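Local coordinates for protein tRNA threonylcarbamoyladenosine dehydratase (Escherichia coli, PDB 4D79) that catalyses the ATP-dependent dehydration of threonylcarbamoyladenosine at position 37 to its cyclic form in tRNAs that read codons beginning with adenine, at residues Asp63-Thr68 against Asp79-Ala84; Tyr122-Asp127 against Lys146-Thr151; Gly156-Pro161 against Glu208-Pro213. All blocks are in the same frame, centred on the assembly; numbering follows the deposited sequence. Where two conformers were deposited one is given.

Interaction 1 (Asp63-Thr68 against Asp79-Ala84)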
loop_
_atom_site.group_PDB
_atom_site.type_symbol
_atom_site.label_atom_id
_atom_site.label_comp_id
_atom_site.label_asym_id
_atom_site.label_seq_id
_atom_site.Cartn_x
_atom_site.Cartn_y
_atom_site.Cartn_z
ATOM N N ASP B 63 10.620 5.384 18.431
ATOM C CA ASP B 63 11.041 3.988 18.424
ATOM C C ASP B 63 12.105 3.756 17.355
ATOM O O ASP B 63 12.298 4.565 16.438
ATOM C CB ASP B 63 9.845 3.060 18.199
ATOM C CG ASP B 63 10.126 1.624 18.621
ATOM O OD1 ASP B 63 11.126 1.381 19.337
ATOM O OD2 ASP B 63 9.343 0.732 18.232
ATOM N N ASP B 64 12.817 2.642 17.513
ATOM C CA ASP B 64 13.877 2.212 16.617
ATOM C C ASP B 64 13.380 1.111 15.684
ATOM O O ASP B 64 12.460 0.362 16.025
ATOM C CB ASP B 64 15.074 1.691 17.416
ATOM C CG ASP B 64 15.718 2.753 18.290
ATOM O OD1 ASP B 64 15.617 3.957 17.974
ATOM O OD2 ASP B 64 16.348 2.373 19.298
ATOM N N VAL B 65 14.034 0.989 14.519
ATOM C CA VAL B 65 13.737 -0.074 13.568
ATOM C C VAL B 65 14.167 -1.413 14.158
ATOM O O VAL B 65 15.317 -1.582 14.581
ATOM C CB VAL B 65 14.420 0.194 12.212
ATOM C CG1 VAL B 65 14.162 -0.938 11.238
ATOM C CG2 VAL B 65 13.931 1.507 11.593
ATOM N N CYS B 66 13.239 -2.378 14.177
ATOM C CA CYS B 66 13.487 -3.721 14.689
ATOM C C CYS B 66 13.308 -4.745 13.574
ATOM O O CYS B 66 12.436 -4.597 12.718
ATOM C CB CYS B 66 12.534 -4.074 15.848
ATOM S SG CYS B 66 12.679 -3.037 17.323
ATOM N N VAL B 67 14.112 -5.814 13.615
ATOM C CA VAL B 67 14.063 -6.819 12.551
ATOM C C VAL B 67 12.656 -7.384 12.429
ATOM O O VAL B 67 12.196 -7.698 11.316
ATOM C CB VAL B 67 15.102 -7.934 12.790
ATOM C CG1 VAL B 67 14.806 -8.701 14.059
ATOM C CG2 VAL B 67 15.103 -8.882 11.596
ATOM N N THR B 68 11.919 -7.437 13.544
ATOM C CA THR B 68 10.557 -7.951 13.528
ATOM C C THR B 68 9.579 -6.999 12.856
ATOM O O THR B 68 8.436 -7.414 12.613
ATOM C CB THR B 68 10.047 -8.274 14.948
ATOM O OG1 THR B 68 10.025 -7.082 15.733
ATOM C CG2 THR B 68 10.907 -9.354 15.672
ATOM N N ASP B 79 19.913 -2.946 6.793
ATOM C CA ASP B 79 20.843 -1.894 7.177
ATOM C C ASP B 79 20.223 -0.789 8.028
ATOM O O ASP B 79 20.967 0.063 8.526
ATOM C CB ASP B 79 21.486 -1.263 5.934
ATOM C CG ASP B 79 22.424 -2.209 5.217
ATOM O OD1 ASP B 79 22.780 -3.267 5.782
ATOM O OD2 ASP B 79 22.866 -1.850 4.111
ATOM N N ASN B 80 18.903 -0.763 8.202
ATOM C CA ASN B 80 18.265 0.232 9.059
ATOM C C ASN B 80 18.017 -0.252 10.481
ATOM O O ASN B 80 17.664 0.569 11.341
ATOM C CB ASN B 80 16.931 0.661 8.448
ATOM C CG ASN B 80 17.115 1.393 7.150
ATOM O OD1 ASN B 80 18.191 1.913 6.867
ATOM N ND2 ASN B 80 16.063 1.479 6.379
ATOM N N VAL B 81 18.179 -1.551 10.750
ATOM C CA VAL B 81 17.850 -2.082 12.068
ATOM C C VAL B 81 18.702 -1.386 13.113
ATOM O O VAL B 81 19.925 -1.295 12.975
ATOM C CB VAL B 81 18.062 -3.604 12.102
ATOM C CG1 VAL B 81 17.865 -4.139 13.541
ATOM C CG2 VAL B 81 17.119 -4.283 11.143
ATOM N N GLY B 82 18.059 -0.906 14.181
ATOM C CA GLY B 82 18.736 -0.185 15.246
ATOM C C GLY B 82 18.714 1.327 15.133
ATOM O O GLY B 82 19.061 1.998 16.105
ATOM N N LEU B 83 18.342 1.883 13.982
ATOM C CA LEU B 83 18.216 3.319 13.783
ATOM C C LEU B 83 16.814 3.801 14.171
ATOM O O LEU B 83 15.844 3.035 14.200
ATOM C CB LEU B 83 18.519 3.656 12.321
ATOM C CG LEU B 83 19.877 3.145 11.836
ATOM C CD1 LEU B 83 20.098 3.432 10.356
ATOM C CD2 LEU B 83 20.996 3.737 12.663
ATOM N N ALA B 84 16.714 5.095 14.457
ATOM C CA ALA B 84 15.425 5.693 14.785
ATOM C C ALA B 84 14.511 5.672 13.564
ATOM O O ALA B 84 14.883 6.136 12.480
ATOM C CB ALA B 84 15.617 7.126 15.297
#
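Val-65 is the one buried residue of this otherwise surface-lying contact, and its side chain leaves the backbone toward 79-84. Its CB lies 3.4 Å from the carbonyl oxygen of Asn-80. From there the two branches part. CG1, anti to the backbone N (chi1 178°), comes 3.9 Å from the CA of Val-81. CG2, anti to the carbonyl carbon, is directed to the other end of the turn, 3.6 Å from the O of Leu-83. The isopropyl group thus packs against Asn-80 O and Leu-83 O of a type II beta turn, Asn-80 to Leu-83, closed by the bond from Leu-83 N to Asn-80 O.

The main chain of Val-65 grips the same turn twice. Its N-H meets Leu-83 O at 2.8 Å, nearly along the C=O axis, while its own O receives Gly-82 N at 2.9 Å on an in-plane lone pair. Both bonds are close to straight, 167° and 169° at the hydrogen. The first of them, with the backbone bond between Asp-63 and Lys-85, frames the single bridge of Asp-64 with Ala-84, the N-cap residue of helix 85-96. In the Rossmann-like ThiF fold, the contact therefore ties the loop leaving strand 56-60 to the start of the following helix. Asp-63, early in this loop, touches the bound ATP; its OD1 takes a weak bond from Asp-64 N. Gly-82 takes up positive phi in the turn, a conformation glycine adopts readily. Farther along, Val-81 CG2 approaches Val-67 CB at 4.5 Å, a loose apolar touch, and Val-67 also packs on Gln-11 of the second subunit.

Interaction 2 (Tyr122-Asp127 against Lys146-Thr151); sequences YSYVID and KIPLVT
Strands 124-127 and 149-151 run parallel, their axes 11° apart and 4.8 Å from each other at closest approach. Val-125 uses both its backbone groups: its N-H bonds to Pro-148 O at 2.8 Å, and its O accepts Val-150 N nearly along the C=O axis. Asp-127 N then reaches Val-150 O at an N-H...O angle of 178°. With helix 132-144 between them, the strands form the beta-alpha-beta unit at the middle of the Rossmann-like sheet; strand 32-36 flanks 124-127 on its other side.

A first torsion off the staggered values brings the Tyr-124 ring against Pro-148. Pro-148 CB stands over the centre of one face, 3.5 Å from the centroid and 14° off the normal, a CH-pi contact. The ring's hydroxyl donates to a water, in the ring plane, that in turn donates to Leu-149 O, so the phenol meets the neighbouring segment directly with its face and through water at its tip. Ile-126 and Val-150 stand side by side on one face of the sheet, with their CG1 atoms 3.9 Å apart. On the opposite face Val-125 and Leu-149 cross obliquely, CG1 of the first 3.8 Å from CD1 of the second, while Val-125 CG2 meets Ile-147 CG2 at 3.7 Å.

At the C-terminal end, Asp-127 CG and Thr-151 OG1 are each anti to their backbone N and point the same way. Thr-151 OG1 donates to Asp-127 OD2 from above the carboxylate plane at 2.4 Å, unusually short and to be read with care because Thr-151 was modelled in two conformers. OD2 also forms a salt bridge with Lys-135, and OD1 accepts Ile-129 N. A hydroxyl, an ammonium and a backbone amide converging on one buried carboxylate would be expected to favour its ionised form.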
loop_
_atom_site.group_PDB
_atom_site.type_symbol
_atom_site.label_atom_id
_atom_site.label_comp_id
_atom_site.label_asym_id
_atom_site.label_seq_id
_atom_site.Cartn_x
_atom_site.Cartn_y
_atom_site.Cartn_z
ATOM N N TYR B 122 -1.016 22.270 11.754
ATOM C CA TYR B 122 -0.983 21.307 10.652
ATOM C C TYR B 122 -2.216 21.430 9.776
ATOM O O TYR B 122 -3.319 21.660 10.276
ATOM C CB TYR B 122 -0.884 19.898 11.206
ATOM C CG TYR B 122 0.399 19.680 11.953
ATOM C CD1 TYR B 122 1.621 19.728 11.298
ATOM C CD2 TYR B 122 0.393 19.409 13.304
ATOM C CE1 TYR B 122 2.796 19.549 11.975
ATOM C CE2 TYR B 122 1.572 19.211 13.993
ATOM C CZ TYR B 122 2.761 19.283 13.333
ATOM O OH TYR B 122 3.926 19.085 14.027
ATOM N N SER B 123 -2.027 21.223 8.468
ATOM C CA SER B 123 -3.159 21.028 7.565
ATOM C C SER B 123 -3.958 19.773 7.903
ATOM O O SER B 123 -5.165 19.723 7.656
ATOM C CB SER B 123 -2.685 20.910 6.116
ATOM O OG SER B 123 -1.728 21.894 5.796
ATOM N N TYR B 124 -3.298 18.736 8.405
ATOM C CA TYR B 124 -3.945 17.477 8.730
ATOM C C TYR B 124 -3.031 16.711 9.671
ATOM O O TYR B 124 -1.808 16.789 9.562
ATOM C CB TYR B 124 -4.226 16.606 7.475
ATOM C CG TYR B 124 -5.682 16.177 7.382
ATOM C CD1 TYR B 124 -6.163 15.061 8.089
ATOM C CD2 TYR B 124 -6.566 16.882 6.607
ATOM C CE1 TYR B 124 -7.499 14.700 8.008
ATOM C CE2 TYR B 124 -7.884 16.544 6.532
ATOM C CZ TYR B 124 -8.345 15.437 7.214
ATOM O OH TYR B 124 -9.677 15.158 7.131
ATOM N N VAL B 125 -3.635 15.910 10.542
ATOM C CA VAL B 125 -2.907 14.977 11.398
ATOM C C VAL B 125 -3.358 13.557 11.059
ATOM O O VAL B 125 -4.555 13.272 11.018
ATOM C CB VAL B 125 -3.124 15.287 12.894
ATOM C CG1 VAL B 125 -2.388 14.268 13.771
ATOM C CG2 VAL B 125 -2.625 16.723 13.215
ATOM N N ILE B 126 -2.403 12.676 10.822
ATOM C CA ILE B 126 -2.658 11.260 10.585
ATOM C C ILE B 126 -2.188 10.499 11.825
ATOM O O ILE B 126 -0.996 10.487 12.178
ATOM C CB ILE B 126 -1.978 10.755 9.305
ATOM C CG1 ILE B 126 -2.529 11.513 8.087
ATOM C CG2 ILE B 126 -2.185 9.241 9.156
ATOM C CD1 ILE B 126 -1.917 11.138 6.813
ATOM N N ASP B 127 -3.136 9.937 12.530
ATOM C CA ASP B 127 -2.861 9.268 13.787
ATOM C C ASP B 127 -2.681 7.785 13.513
ATOM O O ASP B 127 -3.649 7.077 13.209
ATOM C CB ASP B 127 -3.971 9.500 14.790
ATOM C CG ASP B 127 -3.965 8.470 15.875
ATOM O OD1 ASP B 127 -2.853 8.079 16.261
ATOM O OD2 ASP B 127 -5.040 8.070 16.355
ATOM N N LYS B 146 -10.516 21.374 16.702
ATOM C CA LYS B 146 -10.942 21.351 15.311
ATOM C C LYS B 146 -9.746 21.220 14.358
ATOM O O LYS B 146 -9.712 21.811 13.280
ATOM C CB LYS B 146 -11.769 22.595 14.996
ATOM C CG LYS B 146 -12.985 22.701 15.935
ATOM C CD LYS B 146 -13.847 23.909 15.614
ATOM C CE LYS B 146 -15.093 23.990 16.498
ATOM N NZ LYS B 146 -14.813 24.133 17.955
ATOM N N ILE B 147 -8.743 20.469 14.782
ATOM C CA ILE B 147 -7.595 20.176 13.926
ATOM C C ILE B 147 -7.965 18.986 13.041
ATOM O O ILE B 147 -8.397 17.952 13.577
ATOM C CB ILE B 147 -6.370 19.857 14.780
ATOM C CG1 ILE B 147 -5.964 21.070 15.659
ATOM C CG2 ILE B 147 -5.219 19.342 13.901
ATOM C CD1 ILE B 147 -4.866 20.764 16.606
ATOM N N PRO B 148 -7.861 19.094 11.712
ATOM C CA PRO B 148 -8.232 17.953 10.853
ATOM C C PRO B 148 -7.405 16.728 11.191
ATOM O O PRO B 148 -6.178 16.774 11.266
ATOM C CB PRO B 148 -7.952 18.452 9.427
ATOM C CG PRO B 148 -8.009 19.955 9.543
ATOM C CD PRO B 148 -7.456 20.273 10.915
ATOM N N LEU B 149 -8.097 15.641 11.422
ATOM C CA LEU B 149 -7.484 14.423 11.909
ATOM C C LEU B 149 -8.135 13.233 11.244
ATOM O O LEU B 149 -9.356 13.192 11.084
ATOM C CB LEU B 149 -7.661 14.278 13.416
ATOM C CG LEU B 149 -7.343 12.941 14.087
ATOM C CD1 LEU B 149 -5.891 12.815 14.290
ATOM C CD2 LEU B 149 -8.110 12.829 15.384
ATOM N N VAL B 150 -7.330 12.238 10.937
ATOM C CA VAL B 150 -7.843 10.915 10.610
ATOM C C VAL B 150 -7.081 9.917 11.462
ATOM O O VAL B 150 -5.853 9.982 11.571
ATOM C CB VAL B 150 -7.769 10.590 9.103
ATOM C CG1 VAL B 150 -6.367 10.746 8.516
ATOM C CG2 VAL B 150 -8.337 9.172 8.851
ATOM N N THR B 151 -7.814 9.041 12.133
ATOM C CA THR B 151 -7.195 8.035 12.970
ATOM C C THR B 151 -7.372 6.677 12.305
ATOM O O THR B 151 -8.120 6.517 11.339
ATOM C CB THR B 151 -7.777 8.038 14.400
ATOM O OG1 THR B 151 -7.019 7.146 15.249
ATOM C CG2 THR B 151 -9.228 7.592 14.406
HETATM O O HOH W 1 -10.597 13.219 8.706
#

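Interaction 3 (Gly156-Pro161 against Glu208-Pro213). With K (potassium ion), chain I.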
loop_
_atom_site.group_PDB
_atom_site.type_symbol
_atom_site.label_atom_id
_atom_site.label_comp_id
_atom_site.label_asym_id
_atom_site.label_seq_id
_atom_site.Cartn_x
_atom_site.Cartn_y
_atom_site.Cartn_z
ATOM N N GLY B 156 -3.641 -4.956 12.608
ATOM C CA GLY B 156 -3.196 -6.320 12.810
ATOM C C GLY B 156 -4.356 -7.297 12.789
ATOM O O GLY B 156 -5.523 -6.930 12.915
ATOM N N GLY B 157 -4.023 -8.575 12.606
ATOM C CA GLY B 157 -5.035 -9.614 12.592
ATOM C C GLY B 157 -5.995 -9.537 11.439
ATOM O O GLY B 157 -7.134 -9.984 11.561
ATOM N N GLN B 158 -5.573 -8.956 10.310
ATOM C CA GLN B 158 -6.441 -8.785 9.162
ATOM C C GLN B 158 -5.659 -9.127 7.900
ATOM O O GLN B 158 -4.465 -8.814 7.803
ATOM C CB GLN B 158 -7.006 -7.355 9.140
ATOM C CG GLN B 158 -8.064 -7.259 10.247
ATOM C CD GLN B 158 -8.442 -5.930 10.566
ATOM O OE1 GLN B 158 -9.609 -5.594 10.457
ATOM N NE2 GLN B 158 -7.478 -5.108 10.975
ATOM N N ILE B 159 -6.323 -9.787 6.952
ATOM C CA ILE B 159 -5.669 -10.224 5.716
ATOM C C ILE B 159 -6.269 -9.629 4.454
ATOM O O ILE B 159 -5.650 -9.764 3.387
ATOM C CB ILE B 159 -5.668 -11.763 5.588
ATOM C CG1 ILE B 159 -7.072 -12.312 5.325
ATOM C CG2 ILE B 159 -5.072 -12.390 6.832
ATOM C CD1 ILE B 159 -7.083 -13.812 4.908
ATOM N N ASP B 160 -7.437 -8.992 4.513
ATOM C CA ASP B 160 -8.147 -8.567 3.308
ATOM C C ASP B 160 -8.153 -7.041 3.114
ATOM O O ASP B 160 -8.985 -6.344 3.714
ATOM C CB ASP B 160 -9.577 -9.100 3.365
ATOM C CG ASP B 160 -10.365 -8.815 2.107
ATOM O OD1 ASP B 160 -9.849 -8.172 1.157
ATOM O OD2 ASP B 160 -11.533 -9.243 2.088
ATOM N N PRO B 161 -7.300 -6.485 2.233
ATOM C CA PRO B 161 -7.283 -5.019 2.042
ATOM C C PRO B 161 -8.556 -4.452 1.445
ATOM O O PRO B 161 -8.791 -3.247 1.593
ATOM C CB PRO B 161 -6.078 -4.781 1.102
ATOM C CG PRO B 161 -5.316 -6.083 1.094
ATOM C CD PRO B 161 -6.280 -7.168 1.414
ATOM N N GLU B 208 -13.523 -6.739 8.165
ATOM C CA GLU B 208 -13.072 -8.121 8.278
ATOM C C GLU B 208 -12.997 -8.552 9.746
ATOM O O GLU B 208 -12.523 -7.804 10.608
ATOM C CB GLU B 208 -11.691 -8.243 7.613
ATOM C CG GLU B 208 -11.074 -9.630 7.671
ATOM C CD GLU B 208 -9.623 -9.639 7.204
ATOM O OE1 GLU B 208 -9.134 -8.610 6.675
ATOM O OE2 GLU B 208 -8.953 -10.657 7.455
ATOM N N ALA B 209 -13.431 -9.778 10.020
ATOM C CA ALA B 209 -13.322 -10.326 11.367
ATOM C C ALA B 209 -11.857 -10.586 11.703
ATOM O O ALA B 209 -11.082 -11.018 10.853
ATOM C CB ALA B 209 -14.128 -11.618 11.478
ATOM N N LEU B 210 -11.489 -10.369 12.957
ATOM C CA LEU B 210 -10.096 -10.517 13.360
ATOM C C LEU B 210 -9.643 -11.960 13.285
ATOM O O LEU B 210 -10.385 -12.893 13.630
ATOM C CB LEU B 210 -9.881 -10.011 14.787
ATOM C CG LEU B 210 -9.180 -8.683 14.989
ATOM C CD1 LEU B 210 -9.835 -7.625 14.140
ATOM C CD2 LEU B 210 -9.232 -8.344 16.456
ATOM N N VAL B 211 -8.389 -12.110 12.866
ATOM C CA VAL B 211 -7.674 -13.374 12.772
ATOM C C VAL B 211 -6.725 -13.398 13.957
ATOM O O VAL B 211 -5.768 -12.610 14.007
ATOM C CB VAL B 211 -6.902 -13.483 11.448
ATOM C CG1 VAL B 211 -6.169 -14.819 11.374
ATOM C CG2 VAL B 211 -7.845 -13.308 10.266
ATOM N N TYR B 212 -6.965 -14.325 14.892
ATOM C CA TYR B 212 -6.213 -14.410 16.131
ATOM C C TYR B 212 -4.860 -15.064 15.906
ATOM O O TYR B 212 -4.621 -15.659 14.852
ATOM C CB TYR B 212 -7.035 -15.150 17.204
ATOM C CG TYR B 212 -8.049 -14.201 17.800
ATOM C CD1 TYR B 212 -9.137 -13.745 17.052
ATOM C CD2 TYR B 212 -7.897 -13.723 19.106
ATOM C CE1 TYR B 212 -10.040 -12.820 17.599
ATOM C CE2 TYR B 212 -8.782 -12.813 19.648
ATOM C CZ TYR B 212 -9.859 -12.380 18.900
ATOM O OH TYR B 212 -10.725 -11.466 19.435
ATOM N N PRO B 213 -3.932 -14.883 16.847
ATOM C CA PRO B 213 -2.556 -15.347 16.630
ATOM C C PRO B 213 -2.498 -16.839 16.378
ATOM O O PRO B 213 -3.040 -17.646 17.142
ATOM C CB PRO B 213 -1.852 -14.982 17.943
ATOM C CG PRO B 213 -2.707 -13.917 18.562
ATOM C CD PRO B 213 -4.093 -14.254 18.173
HETATM K K K I . -11.785 -5.432 11.501
HETATM O O HOH W 2 -9.012 -6.094 6.447
HETATM O O HOH W 3 -10.334 -2.838 11.876
#
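Two backbone amides in succession, Ile-159 N and Asp-160 N, are bound by the carboxylate of Glu-208 in a loop-loop contact beside the potassium site of this ThiF-family fold. Ile-159 N meets the syn lone pair of OE2 of Glu-208 at 2.8 Å and 169°, with a weaker, bent bond to OE1. Asp-160 N also lies 2.8 Å from Glu-208 OE1 but approaches from above the carboxylate plane. A water donates to the same OE1 and to Asp-160 O, so OE1 has three donors about it. The extended Glu-208 chain, with CG anti to the backbone N (chi1 179°), carries the carboxylate to these amides.

At its other end Glu-208 serves the metal through its backbone: its O binds K at 2.6 Å, and Gln-158 OE1 does so at 2.4 Å. Ser-206 and Gln-174 complete the protein ligands through their carbonyl oxygens, joined by a more distant water. The Gln-158 amide is steadied on its nitrogen side by Gly-154 O. Gln-158 and Glu-208 lie alongside with opposed directions, amide and carboxylate planes 46° apart.

Val-211 N donates to Gly-157 O at 2.8 Å, meeting an in-plane lone pair. Gly-157 has positive phi, and its O also lies 3.5 Å from Leu-210 CA, a CA-H...O contact. Ile-159 and Val-211 both pack on Leu-19 of the second subunit. Beside the metal, Leu-210 CD1 comes 4.2 Å from Gln-158 CD.

From the N terminus, interaction 1 comes first: it closes a short loop, with ten residues between its segments, connecting strand 56-60 to helix 85-96 by the ATP pocket. Interaction 2 then closes a crossover of eighteen residues, mostly helix 132-144, and joins two adjacent central strands. Interaction 3 closes a longer loop of 46 residues, which includes strands 164-168 and 202-206 and helix 176-189, and joins the loop after strand 149-152 to the loop after strand 202-206, beside the potassium. The three follow in series, neither nesting nor crossing, with centres 25 to 27 Å apart. Interactions 1 and 3 both reach the second subunit, whereas interaction 2 is buried within its own chain.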